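Local coordinates for acetate kinase (Entamoeba histolytica, PDB 4H0O), which is a pyrophosphate-dependent acetate kinase of the ASKHA superfamily, interconverting acetate and acetyl phosphate by phosphoryl transfer, at residues 62-67 and 81-86. Residues are numbered along the deposited sequence; the frame is centred on the assembly and turned at random.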
ATOM      1  N   GLN B  62     -24.665  35.621 -25.151  1.00 74.48           N
ATOM      2  CA  GLN B  62     -25.476  34.411 -24.998  1.00 70.18           C
ATOM      3  C   GLN B  62     -25.059  33.148 -25.762  1.00 68.84           C
ATOM      4  O   GLN B  62     -23.876  32.892 -25.988  1.00 62.13           O
ATOM      5  CB  GLN B  62     -26.945  34.727 -25.309  1.00 78.37           C
ATOM      6  CG  GLN B  62     -27.897  33.572 -25.041  1.00 73.07           C
ATOM      7  CD  GLN B  62     -29.352  33.971 -25.196  1.00 82.22           C
ATOM      8  OE1 GLN B  62     -29.667  35.140 -25.416  1.00 78.95           O
ATOM      9  NE2 GLN B  62     -30.248  32.997 -25.081  1.00 84.95           N
ATOM     10  N   ILE B  63     -26.069  32.366 -26.138  1.00 69.27           N
ATOM     11  CA  ILE B  63     -25.910  31.017 -26.664  1.00 64.29           C
ATOM     12  C   ILE B  63     -26.015  30.979 -28.189  1.00 63.16           C
ATOM     13  O   ILE B  63     -26.999  31.446 -28.763  1.00 66.58           O
ATOM     14  CB  ILE B  63     -26.979  30.071 -26.060  1.00 67.05           C
ATOM     15  CG1 ILE B  63     -26.677  29.770 -24.588  1.00 71.57           C
ATOM     16  CG2 ILE B  63     -27.068  28.777 -26.848  1.00 70.65           C
ATOM     17  CD1 ILE B  63     -27.182  30.815 -23.607  1.00 67.50           C
ATOM     18  N   ILE B  64     -24.994  30.421 -28.835  1.00 63.78           N
ATOM     19  CA  ILE B  64     -24.984  30.264 -30.287  1.00 57.01           C
ATOM     20  C   ILE B  64     -24.881  28.785 -30.654  1.00 58.80           C
ATOM     21  O   ILE B  64     -23.916  28.108 -30.290  1.00 58.37           O
ATOM     22  CB  ILE B  64     -23.829  31.052 -30.935  1.00 48.10           C
ATOM     23  CG1 ILE B  64     -24.008  32.549 -30.677  1.00 50.08           C
ATOM     24  CG2 ILE B  64     -23.756  30.778 -32.431  1.00 47.46           C
ATOM     25  CD1 ILE B  64     -22.957  33.423 -31.333  1.00 50.52           C
ATOM     26  N   LYS B  65     -25.883  28.289 -31.372  1.00 55.97           N
ATOM     27  CA  LYS B  65     -25.956  26.874 -31.706  1.00 53.54           C
ATOM     28  C   LYS B  65     -25.746  26.627 -33.196  1.00 50.88           C
ATOM     29  O   LYS B  65     -26.509  27.112 -34.032  1.00 57.96           O
ATOM     30  CB  LYS B  65     -27.297  26.297 -31.249  1.00 52.73           C
ATOM     31  CG  LYS B  65     -27.565  26.479 -29.762  1.00 57.69           C
ATOM     32  CD  LYS B  65     -28.944  25.968 -29.371  1.00 60.22           C
ATOM     33  CE  LYS B  65     -29.132  25.984 -27.858  1.00 74.85           C
ATOM     34  NZ  LYS B  65     -30.504  25.561 -27.455  1.00 81.99           N
ATOM     35  N   ILE B  66     -24.699  25.873 -33.518  1.00 52.59           N
ATOM     36  CA  ILE B  66     -24.425  25.488 -34.896  1.00 52.89           C
ATOM     37  C   ILE B  66     -24.715  24.000 -35.042  1.00 64.48           C
ATOM     38  O   ILE B  66     -24.040  23.169 -34.429  1.00 58.90           O
ATOM     39  CB  ILE B  66     -22.958  25.762 -35.292  1.00 50.41           C
ATOM     40  CG1 ILE B  66     -22.656  27.262 -35.259  1.00 61.05           C
ATOM     41  CG2 ILE B  66     -22.662  25.214 -36.677  1.00 51.12           C
ATOM     42  CD1 ILE B  66     -22.249  27.786 -33.905  1.00 56.15           C
ATOM     43  N   GLU B  67     -25.727  23.665 -35.838  1.00 62.73           N
ATOM     44  CA  GLU B  67     -26.096  22.270 -36.043  1.00 57.51           C
ATOM     45  C   GLU B  67     -24.987  21.523 -36.774  1.00 56.60           C
ATOM     46  O   GLU B  67     -24.394  22.036 -37.725  1.00 58.73           O
ATOM     47  CB  GLU B  67     -27.427  22.160 -36.789  1.00 55.97           C
ATOM     48  CG  GLU B  67     -28.635  22.489 -35.924  1.00 61.01           C
ATOM     49  CD  GLU B  67     -29.927  22.539 -36.713  1.00 69.50           C
ATOM     50  OE1 GLU B  67     -29.979  23.272 -37.722  1.00 75.80           O
ATOM     51  OE2 GLU B  67     -30.889  21.843 -36.326  1.00 77.75           O
ATOM     52  N   ILE B  81     -12.331  26.151 -33.871  1.00 32.50           N
ATOM     53  CA  ILE B  81     -11.339  27.113 -34.339  1.00 33.14           C
ATOM     54  C   ILE B  81     -11.916  27.996 -35.447  1.00 44.77           C
ATOM     55  O   ILE B  81     -11.677  29.207 -35.484  1.00 40.42           O
ATOM     56  CB  ILE B  81     -10.071  26.382 -34.849  1.00 42.87           C
ATOM     57  CG1 ILE B  81      -9.340  25.709 -33.681  1.00 37.79           C
ATOM     58  CG2 ILE B  81      -9.139  27.337 -35.581  1.00 38.61           C
ATOM     59  CD1 ILE B  81      -8.218  24.780 -34.105  1.00 33.34           C
ATOM     60  N   GLN B  82     -12.685  27.382 -36.340  1.00 45.52           N
ATOM     61  CA  GLN B  82     -13.344  28.104 -37.422  1.00 47.99           C
ATOM     62  C   GLN B  82     -14.363  29.116 -36.893  1.00 44.53           C
ATOM     63  O   GLN B  82     -14.447  30.239 -37.392  1.00 44.72           O
ATOM     64  CB  GLN B  82     -14.015  27.115 -38.379  1.00 55.44           C
ATOM     65  CG  GLN B  82     -14.933  27.751 -39.410  1.00 56.51           C
ATOM     66  CD  GLN B  82     -15.356  26.767 -40.486  1.00 79.47           C
ATOM     67  OE1 GLN B  82     -14.580  25.897 -40.884  1.00 75.50           O
ATOM     68  NE2 GLN B  82     -16.592  26.896 -40.957  1.00 79.87           N
ATOM     69  N   PHE B  83     -15.128  28.715 -35.881  1.00 34.22           N
ATOM     70  CA  PHE B  83     -16.122  29.593 -35.270  1.00 39.83           C
ATOM     71  C   PHE B  83     -15.479  30.835 -34.670  1.00 45.46           C
ATOM     72  O   PHE B  83     -16.009  31.939 -34.796  1.00 46.83           O
ATOM     73  CB  PHE B  83     -16.904  28.845 -34.187  1.00 36.44           C
ATOM     74  CG  PHE B  83     -17.726  29.740 -33.290  1.00 40.76           C
ATOM     75  CD1 PHE B  83     -19.002  30.140 -33.664  1.00 41.18           C
ATOM     76  CD2 PHE B  83     -17.231  30.163 -32.063  1.00 43.83           C
ATOM     77  CE1 PHE B  83     -19.762  30.954 -32.837  1.00 47.67           C
ATOM     78  CE2 PHE B  83     -17.985  30.979 -31.233  1.00 42.82           C
ATOM     79  CZ  PHE B  83     -19.250  31.374 -31.621  1.00 50.77           C
ATOM     80  N   LEU B  84     -14.344  30.645 -34.002  1.00 42.39           N
ATOM     81  CA  LEU B  84     -13.652  31.741 -33.333  1.00 40.86           C
ATOM     82  C   LEU B  84     -13.087  32.745 -34.339  1.00 48.05           C
ATOM     83  O   LEU B  84     -13.088  33.953 -34.087  1.00 44.16           O
ATOM     84  CB  LEU B  84     -12.546  31.195 -32.425  1.00 37.80           C
ATOM     85  CG  LEU B  84     -13.033  30.263 -31.313  1.00 46.76           C
ATOM     86  CD1 LEU B  84     -11.877  29.529 -30.647  1.00 33.23           C
ATOM     87  CD2 LEU B  84     -13.836  31.039 -30.278  1.00 43.05           C
ATOM     88  N   LYS B  85     -12.608  32.240 -35.474  1.00 41.28           N
ATOM     89  CA  LYS B  85     -12.120  33.092 -36.551  1.00 40.26           C
ATOM     90  C   LYS B  85     -13.257  33.927 -37.128  1.00 44.13           C
ATOM     91  O   LYS B  85     -13.113  35.133 -37.321  1.00 51.86           O
ATOM     92  CB  LYS B  85     -11.476  32.247 -37.654  1.00 43.56           C
ATOM     93  CG  LYS B  85     -10.096  31.703 -37.310  1.00 43.53           C
ATOM     94  CD  LYS B  85      -9.560  30.818 -38.431  1.00 50.56           C
ATOM     95  CE  LYS B  85      -8.119  30.403 -38.173  1.00 56.36           C
ATOM     96  NZ  LYS B  85      -7.598  29.499 -39.237  1.00 60.01           N
ATOM     97  N   GLU B  86     -14.388  33.278 -37.391  1.00 44.94           N
ATOM     98  CA  GLU B  86     -15.554  33.952 -37.961  1.00 52.99           C
ATOM     99  C   GLU B  86     -16.162  34.997 -37.024  1.00 47.28           C
ATOM    100  O   GLU B  86     -16.826  35.931 -37.475  1.00 50.16           O
ATOM    101  CB  GLU B  86     -16.614  32.931 -38.392  1.00 44.59           C
ATOM    102  CG  GLU B  86     -16.243  32.145 -39.649  1.00 59.59           C
ATOM    103  CD  GLU B  86     -17.287  31.108 -40.027  1.00 71.93           C
ATOM    104  OE1 GLU B  86     -18.242  30.909 -39.245  1.00 75.35           O
ATOM    105  OE2 GLU B  86     -17.151  30.493 -41.106  1.00 69.89           O
TER
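Helix-on-sheet packing at the margin of a ribonuclease H-like domain is illustrated by Phe83, whose ring reaches from helix 73-86 to Ile64 and Ile66 on strand 62-67. The contact is wholly apolar, and both isoleucines meet the ring at its CD1 and CE1 atoms. CG2 of Ile64 lies 4.0 Å from CE1 of Phe83, while CD1 of Ile66 comes to 4.0 Å from CD1 of Phe83 and also lies 4.2 Å from its CE1. Both methyls approach the ring at a slant, one from a branch at CB and the other from the end of the longer arm. Being two positions apart on an extended strand, the two isoleucines point their CB atoms to the same side, toward the helix. The phenylalanine covers about half of the separation, the isoleucine and the contact gap the rest: the CA atoms of Ile66 and Phe83 are 9.3 Å apart, and with CG anti to the backbone N (chi1 167°) the ring points from the helix toward the strand. In the ASKHA fold such a helix covers one face of the central mixed sheet, and here strand 62-67 is the outermost strand on its side within the chain, running antiparallel to strand 54-59. Further in, the Phe83 ring stacks with His57 of that neighbouring strand and touches Cys38 and Tyr28 on the next two. Contact with the edge strand is correspondingly slight, burying 102 Å² in all; Phe83 is buried, whereas Ile64 and Ile66 remain partly exposed.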